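Local structure of hypothetical membrane spanning protein (Thermus thermophilus, 2VPZ) at residues C[142-148]-C[190-194]. The protein is probably the membrane-anchoring, quinone-binding subunit of a polysulfide reductase complex, passing electrons from quinol towards the catalytic subunits. Residues are numbered along the deposited sequence; the frame is centred on the assembly and turned at random.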
loop_
_atom_site.group_PDB
_atom_site.type_symbol
_atom_site.label_atom_id
_atom_site.label_comp_id
_atom_site.label_asym_id
_atom_site.label_seq_id
_atom_site.Cartn_x
_atom_site.Cartn_y
_atom_site.Cartn_z
ATOM N N PRO C 142 9.495 2.767 -22.017
ATOM C CA PRO C 142 8.282 3.063 -22.798
ATOM C C PRO C 142 8.335 3.397 -24.334
ATOM O O PRO C 142 7.343 3.205 -25.043
ATOM C CB PRO C 142 7.571 4.184 -22.045
ATOM C CG PRO C 142 8.132 4.120 -20.620
ATOM C CD PRO C 142 9.562 3.568 -20.790
ATOM N N LEU C 143 9.437 3.932 -24.843
ATOM C CA LEU C 143 9.501 4.260 -26.280
ATOM C C LEU C 143 9.825 3.038 -27.167
ATOM O O LEU C 143 9.458 2.989 -28.337
ATOM C CB LEU C 143 10.475 5.440 -26.579
ATOM C CG LEU C 143 10.226 6.753 -25.800
ATOM C CD1 LEU C 143 10.983 7.943 -26.440
ATOM C CD2 LEU C 143 8.718 7.042 -25.736
ATOM N N TRP C 144 10.490 2.029 -26.605
ATOM C CA TRP C 144 10.835 0.827 -27.374
ATOM C C TRP C 144 9.751 -0.218 -27.378
ATOM O O TRP C 144 9.964 -1.361 -26.954
ATOM C CB TRP C 144 12.145 0.233 -26.848
ATOM C CG TRP C 144 13.287 1.124 -27.177
ATOM C CD1 TRP C 144 13.296 2.141 -28.109
ATOM C CD2 TRP C 144 14.604 1.106 -26.614
ATOM N NE1 TRP C 144 14.530 2.737 -28.152
ATOM C CE2 TRP C 144 15.354 2.118 -27.251
ATOM C CE3 TRP C 144 15.234 0.308 -25.637
ATOM C CZ2 TRP C 144 16.719 2.378 -26.923
ATOM C CZ3 TRP C 144 16.583 0.553 -25.309
ATOM C CH2 TRP C 144 17.308 1.575 -25.957
ATOM N N ASN C 145 8.582 0.151 -27.876
ATOM C CA ASN C 145 7.467 -0.787 -27.894
ATOM C C ASN C 145 7.518 -1.741 -29.107
ATOM O O ASN C 145 8.491 -1.736 -29.883
ATOM C CB ASN C 145 6.116 -0.025 -27.805
ATOM C CG ASN C 145 5.711 0.665 -29.105
ATOM O OD1 ASN C 145 4.718 1.396 -29.165
ATOM N ND2 ASN C 145 6.494 0.428 -30.161
ATOM N N GLY C 146 6.481 -2.564 -29.218
ATOM C CA GLY C 146 6.372 -3.537 -30.292
ATOM C C GLY C 146 6.674 -3.095 -31.720
ATOM O O GLY C 146 7.274 -3.859 -32.463
ATOM N N LEU C 147 6.284 -1.879 -32.100
ATOM C CA LEU C 147 6.548 -1.330 -33.456
ATOM C C LEU C 147 8.051 -1.339 -33.871
ATOM O O LEU C 147 8.377 -1.279 -35.064
ATOM C CB LEU C 147 5.979 0.101 -33.641
ATOM C CG LEU C 147 4.837 0.483 -34.594
ATOM C CD1 LEU C 147 4.806 2.023 -34.798
ATOM C CD2 LEU C 147 4.973 -0.218 -35.968
ATOM N N MET C 148 8.948 -1.364 -32.876
ATOM C CA MET C 148 10.398 -1.370 -33.100
ATOM C C MET C 148 10.763 -2.658 -33.860
ATOM O O MET C 148 11.751 -2.705 -34.611
ATOM C CB MET C 148 11.190 -1.309 -31.780
ATOM C CG MET C 148 10.979 -0.042 -30.936
ATOM S SD MET C 148 11.474 1.478 -31.778
ATOM C CE MET C 148 9.869 2.310 -31.983
ATOM N N TYR C 190 3.667 5.902 -35.411
ATOM C CA TYR C 190 4.403 5.492 -34.222
ATOM C C TYR C 190 4.075 6.290 -32.926
ATOM O O TYR C 190 3.673 5.683 -31.923
ATOM C CB TYR C 190 5.923 5.471 -34.471
ATOM C CG TYR C 190 6.751 5.397 -33.197
ATOM C CD1 TYR C 190 6.648 4.306 -32.322
ATOM C CD2 TYR C 190 7.622 6.437 -32.850
ATOM C CE1 TYR C 190 7.397 4.252 -31.123
ATOM C CE2 TYR C 190 8.376 6.399 -31.655
ATOM C CZ TYR C 190 8.264 5.306 -30.790
ATOM O OH TYR C 190 8.997 5.281 -29.617
ATOM N N PRO C 191 4.225 7.649 -32.926
ATOM C CA PRO C 191 3.905 8.472 -31.736
ATOM C C PRO C 191 2.483 8.308 -31.154
ATOM O O PRO C 191 2.250 8.512 -29.953
ATOM C CB PRO C 191 4.142 9.918 -32.186
ATOM C CG PRO C 191 5.071 9.804 -33.367
ATOM C CD PRO C 191 4.737 8.474 -34.029
ATOM N N LEU C 192 1.545 7.961 -32.034
ATOM C CA LEU C 192 0.111 7.787 -31.695
ATOM C C LEU C 192 -0.172 6.456 -30.987
ATOM O O LEU C 192 -1.276 6.189 -30.482
ATOM C CB LEU C 192 -0.762 7.910 -32.971
ATOM C CG LEU C 192 -0.765 9.226 -33.776
ATOM C CD1 LEU C 192 -1.717 9.137 -35.002
ATOM C CD2 LEU C 192 -1.167 10.407 -32.857
ATOM N N THR C 193 0.870 5.640 -30.946
ATOM C CA THR C 193 0.868 4.321 -30.349
ATOM C C THR C 193 1.449 4.369 -28.911
ATOM O O THR C 193 1.483 3.352 -28.201
ATOM C CB THR C 193 1.734 3.376 -31.271
ATOM O OG1 THR C 193 0.957 2.264 -31.711
ATOM C CG2 THR C 193 3.028 2.933 -30.570
ATOM N N LEU C 194 1.842 5.542 -28.446
ATOM C CA LEU C 194 2.459 5.694 -27.126
ATOM C C LEU C 194 1.594 6.280 -26.018
ATOM O O LEU C 194 0.593 6.962 -26.306
ATOM C CB LEU C 194 3.756 6.555 -27.232
ATOM C CG LEU C 194 4.949 6.075 -28.100
ATOM C CD1 LEU C 194 5.951 7.195 -28.438
ATOM C CD2 LEU C 194 5.671 4.924 -27.392
#
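Tyr190 reaches from the loop between helices 175-189 and 196-205 to Leu143, in the loop leading into helix 148-166, joining two interhelical loops of this helical, NrfD-type membrane subunit. The polar part of the contact is one hydrogen bond, Tyr190 OH to Leu143 O at 2.7 Å. The C=O...donor angle is 118°, with the hydroxyl tilted 21° from the carbonyl plane, so the approach is bent but close to that plane. Leu143 O also takes a weak bond from Asn145 N, within an inverse gamma turn centred on Trp144. A type I turn from Asn145 to Met148 follows, closed by Met148 N to Asn145 O.

Two apolar side chains, Leu147 and Met148, pack against the tyrosine. CG of Tyr190 lies anti to the backbone N (chi1 165°), which directs the ring at the facing loop. Leu147 CD1 packs near the ring plane, 3.6 Å from Tyr190 CB. The Met148 chain bends at chi2 and chi3, bringing CE to 3.3 Å from Tyr190 CE1, and Leu242 of helix 227-245 touches both residues. A phenylalanine in place of Tyr190 could keep much of this packing but would probably leave the buried Leu143 carbonyl without its hydroxyl partner, the weak Asn145 bond remaining.

Asn145, Leu147 and Thr193 border Gly146 of the second copy of this protein. Leu143 also touches Ala198 and His201 of helix 196-205. Leu143 and Leu194 pack against each other, their side chains crossing at about a right angle with Leu143 CD2 3.9 Å from Leu194 CD1, while Leu194 CD2 rests 3.4 Å from Pro142 O.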